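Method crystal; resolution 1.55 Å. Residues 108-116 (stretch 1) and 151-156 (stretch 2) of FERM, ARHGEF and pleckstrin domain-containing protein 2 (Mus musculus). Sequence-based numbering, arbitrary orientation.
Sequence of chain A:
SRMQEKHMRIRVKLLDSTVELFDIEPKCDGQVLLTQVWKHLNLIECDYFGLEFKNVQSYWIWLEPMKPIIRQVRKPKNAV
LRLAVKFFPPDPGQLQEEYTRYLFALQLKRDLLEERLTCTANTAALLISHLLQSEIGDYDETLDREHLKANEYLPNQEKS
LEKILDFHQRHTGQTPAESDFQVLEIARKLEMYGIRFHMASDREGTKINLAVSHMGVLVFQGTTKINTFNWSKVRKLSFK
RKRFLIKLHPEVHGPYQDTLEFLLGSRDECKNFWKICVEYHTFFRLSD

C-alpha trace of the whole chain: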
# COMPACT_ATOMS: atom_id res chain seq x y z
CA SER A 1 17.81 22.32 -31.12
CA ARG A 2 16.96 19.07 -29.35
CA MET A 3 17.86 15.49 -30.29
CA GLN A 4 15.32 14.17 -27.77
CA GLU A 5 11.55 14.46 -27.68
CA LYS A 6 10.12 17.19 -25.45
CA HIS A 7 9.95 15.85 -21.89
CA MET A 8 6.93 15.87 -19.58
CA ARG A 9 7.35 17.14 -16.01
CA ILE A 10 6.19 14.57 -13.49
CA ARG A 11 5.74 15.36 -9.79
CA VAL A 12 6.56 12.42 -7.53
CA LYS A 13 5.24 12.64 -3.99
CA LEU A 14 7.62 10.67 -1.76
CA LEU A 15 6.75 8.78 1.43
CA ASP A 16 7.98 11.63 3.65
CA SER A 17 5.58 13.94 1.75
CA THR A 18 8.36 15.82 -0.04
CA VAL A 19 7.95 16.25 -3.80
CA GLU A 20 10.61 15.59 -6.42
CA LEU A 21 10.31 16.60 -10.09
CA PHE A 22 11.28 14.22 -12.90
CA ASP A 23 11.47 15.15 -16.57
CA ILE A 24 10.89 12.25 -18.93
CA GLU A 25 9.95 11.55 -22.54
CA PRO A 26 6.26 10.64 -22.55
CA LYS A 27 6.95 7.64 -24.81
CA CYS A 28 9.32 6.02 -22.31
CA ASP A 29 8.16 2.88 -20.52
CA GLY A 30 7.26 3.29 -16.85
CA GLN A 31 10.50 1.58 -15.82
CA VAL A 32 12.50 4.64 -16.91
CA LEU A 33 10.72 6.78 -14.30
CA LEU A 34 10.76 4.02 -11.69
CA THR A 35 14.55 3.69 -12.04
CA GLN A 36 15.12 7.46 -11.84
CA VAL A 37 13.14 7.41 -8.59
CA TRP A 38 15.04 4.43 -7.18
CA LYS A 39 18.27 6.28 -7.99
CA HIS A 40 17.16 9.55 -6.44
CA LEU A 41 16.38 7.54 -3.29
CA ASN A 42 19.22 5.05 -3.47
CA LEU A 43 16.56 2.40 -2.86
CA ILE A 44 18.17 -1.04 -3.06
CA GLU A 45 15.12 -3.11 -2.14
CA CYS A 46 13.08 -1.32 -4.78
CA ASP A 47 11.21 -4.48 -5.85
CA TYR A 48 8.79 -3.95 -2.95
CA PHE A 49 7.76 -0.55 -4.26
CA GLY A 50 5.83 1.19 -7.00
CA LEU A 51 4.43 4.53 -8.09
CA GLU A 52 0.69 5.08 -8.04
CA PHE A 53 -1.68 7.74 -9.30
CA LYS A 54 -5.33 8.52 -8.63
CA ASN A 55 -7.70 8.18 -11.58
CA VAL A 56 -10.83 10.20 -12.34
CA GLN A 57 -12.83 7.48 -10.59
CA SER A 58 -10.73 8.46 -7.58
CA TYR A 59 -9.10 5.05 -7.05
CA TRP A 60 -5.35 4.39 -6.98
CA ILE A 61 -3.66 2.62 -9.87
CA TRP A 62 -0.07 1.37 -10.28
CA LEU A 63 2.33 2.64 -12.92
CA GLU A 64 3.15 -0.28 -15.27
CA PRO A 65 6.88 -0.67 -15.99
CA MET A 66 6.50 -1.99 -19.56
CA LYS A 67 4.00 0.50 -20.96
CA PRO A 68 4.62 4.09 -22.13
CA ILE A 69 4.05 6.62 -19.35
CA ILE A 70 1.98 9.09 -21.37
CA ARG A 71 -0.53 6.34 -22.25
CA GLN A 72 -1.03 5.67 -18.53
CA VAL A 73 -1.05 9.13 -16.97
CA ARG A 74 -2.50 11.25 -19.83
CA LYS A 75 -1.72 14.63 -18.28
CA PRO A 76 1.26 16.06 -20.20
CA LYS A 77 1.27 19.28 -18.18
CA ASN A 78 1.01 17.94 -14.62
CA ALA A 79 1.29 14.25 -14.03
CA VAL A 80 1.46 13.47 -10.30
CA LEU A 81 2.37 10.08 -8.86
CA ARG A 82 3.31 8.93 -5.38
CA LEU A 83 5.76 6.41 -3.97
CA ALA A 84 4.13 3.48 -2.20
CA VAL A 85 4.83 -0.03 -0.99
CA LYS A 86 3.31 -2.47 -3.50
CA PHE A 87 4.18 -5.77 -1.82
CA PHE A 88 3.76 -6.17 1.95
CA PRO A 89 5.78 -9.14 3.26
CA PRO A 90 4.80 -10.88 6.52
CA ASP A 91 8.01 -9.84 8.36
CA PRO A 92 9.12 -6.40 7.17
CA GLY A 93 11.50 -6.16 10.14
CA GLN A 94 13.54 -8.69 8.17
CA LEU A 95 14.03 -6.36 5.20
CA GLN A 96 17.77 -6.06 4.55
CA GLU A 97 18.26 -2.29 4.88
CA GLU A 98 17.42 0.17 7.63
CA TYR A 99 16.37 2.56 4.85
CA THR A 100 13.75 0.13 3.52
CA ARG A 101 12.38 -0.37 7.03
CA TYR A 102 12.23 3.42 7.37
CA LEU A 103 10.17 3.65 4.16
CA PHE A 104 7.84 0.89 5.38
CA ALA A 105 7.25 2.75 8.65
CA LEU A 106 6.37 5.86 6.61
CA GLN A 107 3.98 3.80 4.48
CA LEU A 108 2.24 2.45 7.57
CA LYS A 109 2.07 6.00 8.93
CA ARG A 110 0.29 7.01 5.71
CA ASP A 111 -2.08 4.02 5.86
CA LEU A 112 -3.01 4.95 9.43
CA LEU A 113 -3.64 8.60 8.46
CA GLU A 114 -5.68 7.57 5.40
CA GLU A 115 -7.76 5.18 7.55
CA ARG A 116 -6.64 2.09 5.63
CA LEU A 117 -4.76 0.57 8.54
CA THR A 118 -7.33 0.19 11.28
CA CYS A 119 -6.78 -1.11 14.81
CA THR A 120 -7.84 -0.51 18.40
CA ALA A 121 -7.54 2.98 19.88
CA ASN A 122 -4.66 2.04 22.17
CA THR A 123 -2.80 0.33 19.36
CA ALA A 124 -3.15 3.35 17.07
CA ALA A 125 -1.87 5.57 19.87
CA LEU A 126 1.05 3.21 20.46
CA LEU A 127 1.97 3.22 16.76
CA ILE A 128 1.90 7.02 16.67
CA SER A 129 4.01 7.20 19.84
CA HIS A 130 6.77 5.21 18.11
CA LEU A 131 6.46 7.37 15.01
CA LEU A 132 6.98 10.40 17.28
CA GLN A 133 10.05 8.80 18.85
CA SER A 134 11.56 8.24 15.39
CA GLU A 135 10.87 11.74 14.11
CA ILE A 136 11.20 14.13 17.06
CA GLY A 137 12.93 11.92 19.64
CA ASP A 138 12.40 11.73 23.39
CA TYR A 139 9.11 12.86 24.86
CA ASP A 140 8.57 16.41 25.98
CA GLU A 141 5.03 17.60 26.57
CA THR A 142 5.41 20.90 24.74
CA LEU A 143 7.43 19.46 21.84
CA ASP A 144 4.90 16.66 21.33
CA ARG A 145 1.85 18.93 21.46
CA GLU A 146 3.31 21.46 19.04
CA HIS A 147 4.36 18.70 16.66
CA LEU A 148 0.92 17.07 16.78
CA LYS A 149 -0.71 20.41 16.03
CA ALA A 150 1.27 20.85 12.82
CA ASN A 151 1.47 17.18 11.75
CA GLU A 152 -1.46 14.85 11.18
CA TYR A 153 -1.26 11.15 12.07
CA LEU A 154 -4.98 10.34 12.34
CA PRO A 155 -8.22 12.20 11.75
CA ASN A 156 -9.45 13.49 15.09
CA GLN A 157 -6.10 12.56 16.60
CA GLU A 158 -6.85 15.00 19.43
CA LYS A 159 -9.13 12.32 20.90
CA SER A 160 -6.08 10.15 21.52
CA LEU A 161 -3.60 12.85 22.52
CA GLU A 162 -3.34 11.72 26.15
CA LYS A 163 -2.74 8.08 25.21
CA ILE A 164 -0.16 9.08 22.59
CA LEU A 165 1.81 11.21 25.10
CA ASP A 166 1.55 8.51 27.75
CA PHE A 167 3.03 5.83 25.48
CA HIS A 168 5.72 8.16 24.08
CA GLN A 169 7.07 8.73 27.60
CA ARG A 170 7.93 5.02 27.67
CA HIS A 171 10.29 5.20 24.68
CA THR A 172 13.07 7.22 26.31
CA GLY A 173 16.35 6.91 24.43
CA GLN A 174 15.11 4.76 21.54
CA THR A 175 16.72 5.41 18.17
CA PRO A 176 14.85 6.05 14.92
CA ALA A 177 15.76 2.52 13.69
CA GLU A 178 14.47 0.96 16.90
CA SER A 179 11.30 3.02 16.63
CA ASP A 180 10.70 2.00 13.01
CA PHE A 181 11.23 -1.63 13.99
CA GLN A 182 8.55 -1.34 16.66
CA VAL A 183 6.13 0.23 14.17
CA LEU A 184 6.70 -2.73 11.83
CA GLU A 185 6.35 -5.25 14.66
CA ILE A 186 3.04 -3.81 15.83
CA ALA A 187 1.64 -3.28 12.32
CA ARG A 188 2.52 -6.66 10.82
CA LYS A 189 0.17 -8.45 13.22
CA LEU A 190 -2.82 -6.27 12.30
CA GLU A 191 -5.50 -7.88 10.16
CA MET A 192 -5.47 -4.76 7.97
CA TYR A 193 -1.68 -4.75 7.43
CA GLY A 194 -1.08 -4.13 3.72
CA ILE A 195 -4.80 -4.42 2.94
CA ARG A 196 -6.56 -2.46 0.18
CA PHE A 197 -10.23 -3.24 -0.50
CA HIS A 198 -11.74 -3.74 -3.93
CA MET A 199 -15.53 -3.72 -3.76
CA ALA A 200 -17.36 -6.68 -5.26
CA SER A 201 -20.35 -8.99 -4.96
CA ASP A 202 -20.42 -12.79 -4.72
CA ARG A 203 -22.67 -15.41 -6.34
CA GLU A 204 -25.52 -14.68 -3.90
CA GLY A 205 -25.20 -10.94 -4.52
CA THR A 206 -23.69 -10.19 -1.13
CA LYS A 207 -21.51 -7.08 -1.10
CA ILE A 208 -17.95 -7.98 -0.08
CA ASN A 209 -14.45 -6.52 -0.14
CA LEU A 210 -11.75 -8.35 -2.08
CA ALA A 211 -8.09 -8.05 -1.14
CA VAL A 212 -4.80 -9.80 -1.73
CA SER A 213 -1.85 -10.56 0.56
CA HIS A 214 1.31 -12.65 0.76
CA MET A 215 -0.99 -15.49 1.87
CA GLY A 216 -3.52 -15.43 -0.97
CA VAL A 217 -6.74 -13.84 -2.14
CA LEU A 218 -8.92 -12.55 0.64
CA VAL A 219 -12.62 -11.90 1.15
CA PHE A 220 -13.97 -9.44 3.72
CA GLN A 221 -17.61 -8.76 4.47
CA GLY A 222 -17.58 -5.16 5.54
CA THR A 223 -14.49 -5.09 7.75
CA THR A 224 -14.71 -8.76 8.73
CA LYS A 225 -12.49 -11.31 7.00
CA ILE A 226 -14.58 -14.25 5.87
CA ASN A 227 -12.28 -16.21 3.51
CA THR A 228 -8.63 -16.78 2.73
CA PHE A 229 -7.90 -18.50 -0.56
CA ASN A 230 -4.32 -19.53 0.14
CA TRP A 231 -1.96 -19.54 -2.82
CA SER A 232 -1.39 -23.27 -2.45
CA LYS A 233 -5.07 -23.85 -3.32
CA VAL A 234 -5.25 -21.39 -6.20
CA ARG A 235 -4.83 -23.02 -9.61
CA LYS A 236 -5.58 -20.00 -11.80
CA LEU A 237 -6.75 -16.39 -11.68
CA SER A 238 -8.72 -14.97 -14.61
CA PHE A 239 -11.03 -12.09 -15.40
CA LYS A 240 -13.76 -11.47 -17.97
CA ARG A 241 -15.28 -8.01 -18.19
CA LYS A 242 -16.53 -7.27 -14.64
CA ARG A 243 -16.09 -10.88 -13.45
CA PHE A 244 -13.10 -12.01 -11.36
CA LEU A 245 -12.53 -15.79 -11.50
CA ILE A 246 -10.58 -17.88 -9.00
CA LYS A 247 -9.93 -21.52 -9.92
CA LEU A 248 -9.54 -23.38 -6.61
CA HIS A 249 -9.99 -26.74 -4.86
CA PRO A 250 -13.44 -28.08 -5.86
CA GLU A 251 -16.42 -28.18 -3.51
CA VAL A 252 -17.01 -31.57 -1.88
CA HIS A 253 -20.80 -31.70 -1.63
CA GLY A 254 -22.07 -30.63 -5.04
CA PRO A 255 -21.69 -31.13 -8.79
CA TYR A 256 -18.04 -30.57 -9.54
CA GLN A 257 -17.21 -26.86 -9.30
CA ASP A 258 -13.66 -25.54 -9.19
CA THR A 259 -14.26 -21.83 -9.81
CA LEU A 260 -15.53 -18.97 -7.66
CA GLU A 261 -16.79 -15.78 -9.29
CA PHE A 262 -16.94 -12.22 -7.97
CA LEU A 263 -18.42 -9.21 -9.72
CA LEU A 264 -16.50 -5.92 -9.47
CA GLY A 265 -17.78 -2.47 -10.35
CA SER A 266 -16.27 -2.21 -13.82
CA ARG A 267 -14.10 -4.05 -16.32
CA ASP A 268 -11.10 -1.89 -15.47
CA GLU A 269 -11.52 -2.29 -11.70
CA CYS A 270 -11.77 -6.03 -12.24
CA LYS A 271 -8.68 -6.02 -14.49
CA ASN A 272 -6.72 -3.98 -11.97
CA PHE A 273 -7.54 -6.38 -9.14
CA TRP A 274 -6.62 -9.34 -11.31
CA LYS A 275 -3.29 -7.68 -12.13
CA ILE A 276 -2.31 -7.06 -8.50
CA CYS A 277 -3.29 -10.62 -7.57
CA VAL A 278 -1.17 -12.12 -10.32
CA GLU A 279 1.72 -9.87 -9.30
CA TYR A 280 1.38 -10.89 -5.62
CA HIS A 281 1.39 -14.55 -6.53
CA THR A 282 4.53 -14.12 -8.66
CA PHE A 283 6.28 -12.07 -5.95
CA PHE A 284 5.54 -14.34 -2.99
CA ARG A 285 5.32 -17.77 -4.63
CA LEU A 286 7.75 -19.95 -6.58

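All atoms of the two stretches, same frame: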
# COMPACT_ATOMS: atom_id res chain seq x y z
N LEU A 108 3.23 2.81 6.56
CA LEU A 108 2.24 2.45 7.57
C LEU A 108 1.67 3.69 8.24
O LEU A 108 0.47 3.73 8.55
CB LEU A 108 2.86 1.48 8.59
CG LEU A 108 3.17 0.13 7.94
CD1 LEU A 108 4.13 -0.62 8.85
CD2 LEU A 108 1.90 -0.69 7.64
N LYS A 109 2.52 4.70 8.45
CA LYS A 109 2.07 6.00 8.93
C LYS A 109 1.00 6.56 7.99
O LYS A 109 -0.04 7.02 8.45
CB LYS A 109 3.25 6.96 9.09
CG LYS A 109 2.84 8.40 9.41
CD LYS A 109 4.06 9.30 9.53
CE LYS A 109 3.62 10.75 9.60
NZ LYS A 109 4.76 11.70 9.59
N ARG A 110 1.27 6.51 6.69
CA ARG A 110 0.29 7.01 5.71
C ARG A 110 -1.00 6.19 5.75
O ARG A 110 -2.10 6.77 5.70
CB ARG A 110 0.87 7.00 4.29
CG ARG A 110 -0.18 7.28 3.22
CD ARG A 110 0.24 6.76 1.84
NE ARG A 110 1.29 7.57 1.28
CZ ARG A 110 2.07 7.23 0.27
NH1 ARG A 110 1.94 6.05 -0.32
NH2 ARG A 110 3.00 8.08 -0.14
N ASP A 111 -0.89 4.87 5.85
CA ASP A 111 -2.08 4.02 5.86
C ASP A 111 -2.92 4.26 7.10
O ASP A 111 -4.14 4.16 7.06
CB ASP A 111 -1.70 2.53 5.75
CG ASP A 111 -1.15 2.16 4.38
OD1 ASP A 111 -0.55 1.08 4.26
OD2 ASP A 111 -1.33 2.95 3.43
N LEU A 112 -2.27 4.60 8.21
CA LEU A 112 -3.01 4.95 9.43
C LEU A 112 -3.76 6.27 9.22
O LEU A 112 -4.96 6.37 9.51
CB LEU A 112 -2.04 5.01 10.62
CG LEU A 112 -2.65 5.29 12.00
CD1 LEU A 112 -3.54 4.15 12.44
CD2 LEU A 112 -1.53 5.50 13.02
N LEU A 113 -3.06 7.27 8.69
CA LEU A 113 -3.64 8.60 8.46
C LEU A 113 -4.82 8.53 7.49
O LEU A 113 -5.85 9.20 7.68
CB LEU A 113 -2.57 9.55 7.91
CG LEU A 113 -3.04 10.94 7.47
CD1 LEU A 113 -3.64 11.71 8.65
CD2 LEU A 113 -1.90 11.71 6.84
N GLU A 114 -4.66 7.73 6.45
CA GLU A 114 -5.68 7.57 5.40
C GLU A 114 -6.79 6.59 5.79
O GLU A 114 -7.70 6.34 5.01
CB GLU A 114 -5.00 7.18 4.08
CG GLU A 114 -4.20 8.34 3.51
CD GLU A 114 -3.51 8.07 2.17
OE1 GLU A 114 -3.57 6.95 1.64
OE2 GLU A 114 -2.89 9.02 1.65
N GLU A 115 -6.73 6.07 7.02
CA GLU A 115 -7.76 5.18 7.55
C GLU A 115 -7.87 3.86 6.79
O GLU A 115 -8.94 3.25 6.71
CB GLU A 115 -9.11 5.91 7.62
CG GLU A 115 -9.02 7.21 8.41
CD GLU A 115 -10.35 7.93 8.51
OE1 GLU A 115 -11.09 7.66 9.47
OE2 GLU A 115 -10.63 8.77 7.63
N ARG A 116 -6.75 3.42 6.23
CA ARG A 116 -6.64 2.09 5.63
C ARG A 116 -6.23 1.05 6.66
O ARG A 116 -6.75 -0.06 6.70
CB ARG A 116 -5.61 2.11 4.51
CG ARG A 116 -5.99 3.02 3.35
CD ARG A 116 -4.98 2.96 2.22
NE ARG A 116 -4.88 4.26 1.56
CZ ARG A 116 -5.77 4.73 0.69
NH1 ARG A 116 -6.83 3.99 0.37
NH2 ARG A 116 -5.60 5.92 0.14
N ASN A 151 1.31 18.42 12.51
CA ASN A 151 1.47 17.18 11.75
C ASN A 151 0.36 16.18 12.04
O ASN A 151 0.15 15.79 13.19
CB ASN A 151 2.83 16.53 12.06
CG ASN A 151 3.99 17.41 11.68
OD1 ASN A 151 4.49 17.34 10.56
ND2 ASN A 151 4.43 18.24 12.61
N GLU A 152 -0.35 15.77 11.00
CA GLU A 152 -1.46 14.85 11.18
C GLU A 152 -1.04 13.39 11.08
O GLU A 152 -0.33 13.01 10.14
CB GLU A 152 -2.58 15.15 10.18
CG GLU A 152 -3.24 16.50 10.42
CD GLU A 152 -4.72 16.49 10.04
OE1 GLU A 152 -5.17 17.44 9.38
OE2 GLU A 152 -5.42 15.52 10.41
N TYR A 153 -1.48 12.60 12.05
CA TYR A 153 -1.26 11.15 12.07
C TYR A 153 -2.58 10.38 11.93
O TYR A 153 -2.60 9.24 11.45
CB TYR A 153 -0.56 10.75 13.38
CG TYR A 153 0.87 11.23 13.44
CD1 TYR A 153 1.91 10.37 13.12
CD2 TYR A 153 1.17 12.55 13.76
CE1 TYR A 153 3.22 10.80 13.16
CE2 TYR A 153 2.48 12.98 13.79
CZ TYR A 153 3.50 12.11 13.48
OH TYR A 153 4.81 12.53 13.51
N LEU A 154 -3.67 10.99 12.36
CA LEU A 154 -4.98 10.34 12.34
C LEU A 154 -6.06 11.41 12.35
O LEU A 154 -5.92 12.42 13.03
CB LEU A 154 -5.11 9.45 13.58
CG LEU A 154 -6.31 8.52 13.70
CD1 LEU A 154 -6.28 7.43 12.63
CD2 LEU A 154 -6.32 7.89 15.09
N PRO A 155 -7.15 11.21 11.60
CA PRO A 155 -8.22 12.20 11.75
C PRO A 155 -8.74 12.21 13.17
O PRO A 155 -8.89 11.15 13.78
CB PRO A 155 -9.30 11.70 10.78
CG PRO A 155 -8.58 10.79 9.82
CD PRO A 155 -7.47 10.17 10.61
N ASN A 156 -9.02 13.39 13.71
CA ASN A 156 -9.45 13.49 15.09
C ASN A 156 -8.42 12.87 16.04
O ASN A 156 -8.77 12.25 17.05
CB ASN A 156 -10.84 12.86 15.28
CG ASN A 156 -11.48 13.24 16.61
OD1 ASN A 156 -12.34 12.52 17.13
ND2 ASN A 156 -11.04 14.36 17.18
O HOH W 1 -0.12 8.40 10.88
O HOH W 2 6.36 11.05 11.83
O HOH W 3 2.29 14.06 9.25
O HOH W 4 5.44 14.45 9.79

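The last turns of a helix (108-113) and the bend that follows it pack against an irregular segment (151-156), burying 431 Å² in total. The nearest CA atoms across the stretches are those of Leu113 and Leu154, 4.5 Å apart. The helix keeps its own i to i-4 bonds, among them Leu112 N to Leu108 O (2.9 Å) and Leu113 N to Lys109 O (3.0 Å), and closes with a Schellman motif: Glu115, at positive phi, donates from N to Leu112 O (3.1 Å), and Arg116 N reaches Asp111 O (2.8 Å). No direct hydrogen bond joins the two stretches. Tyr153 O instead sits 3.2 Å from Leu113 CA in a CA-H...O contact; Leu113 N is 3.4 Å from the same Tyr153 O, but the angle is too poor for a hydrogen bond.

Four waters supply the polar links, all through Lys109. Water 1 donates to two carbonyls, Lys109 O (2.8 Å) and Tyr153 O (2.7 Å), joining the backbones without an amide. The other three gather at the ammonium group, which donates to each of them. Water 2 lies 2.8 Å from Lys109 NZ and 2.7 Å from Tyr153 OH; water 4, also 2.8 Å from Lys109 NZ, passes a hydrogen bond to Asn151 OD1 (3.1 Å); water 3, held only weakly by Lys109 NZ (3.4 Å), donates to Glu152 O (3.0 Å). The all-t side chain of Lys109 carries its charge out to these waters.

On the way, the Lys109 methylene chain meets the tyrosine ring obliquely, CE lying 3.6 Å from Tyr153 CE1, so one residue offers carbon to the ring and charge to the solvent. CB of Tyr153 points away from the helix, yet the end of its side chain returns to make this contact. Leu112 and Leu154 form a looser apolar pair (Leu112 CG to Leu154 CD1, 4.3 Å), and Leu154 CD1 also approaches Leu112 O at 3.5 Å. Leu113 spreads along the segment: its CD1 is 3.9 Å from Glu152 CB and 3.8 Å from Leu154 N. Pro155, whose CB points toward the helix, places CD 3.5 Å from Leu113 O and CG 3.6 Å from Glu115 CD, van der Waals contacts that cover the helix end.

Arg116 donates to Glu114 OE1 from NH2 (2.7 Å) and NE (3.0 Å), a salt bridge between two residues of the bend; neither residue touches the second stretch.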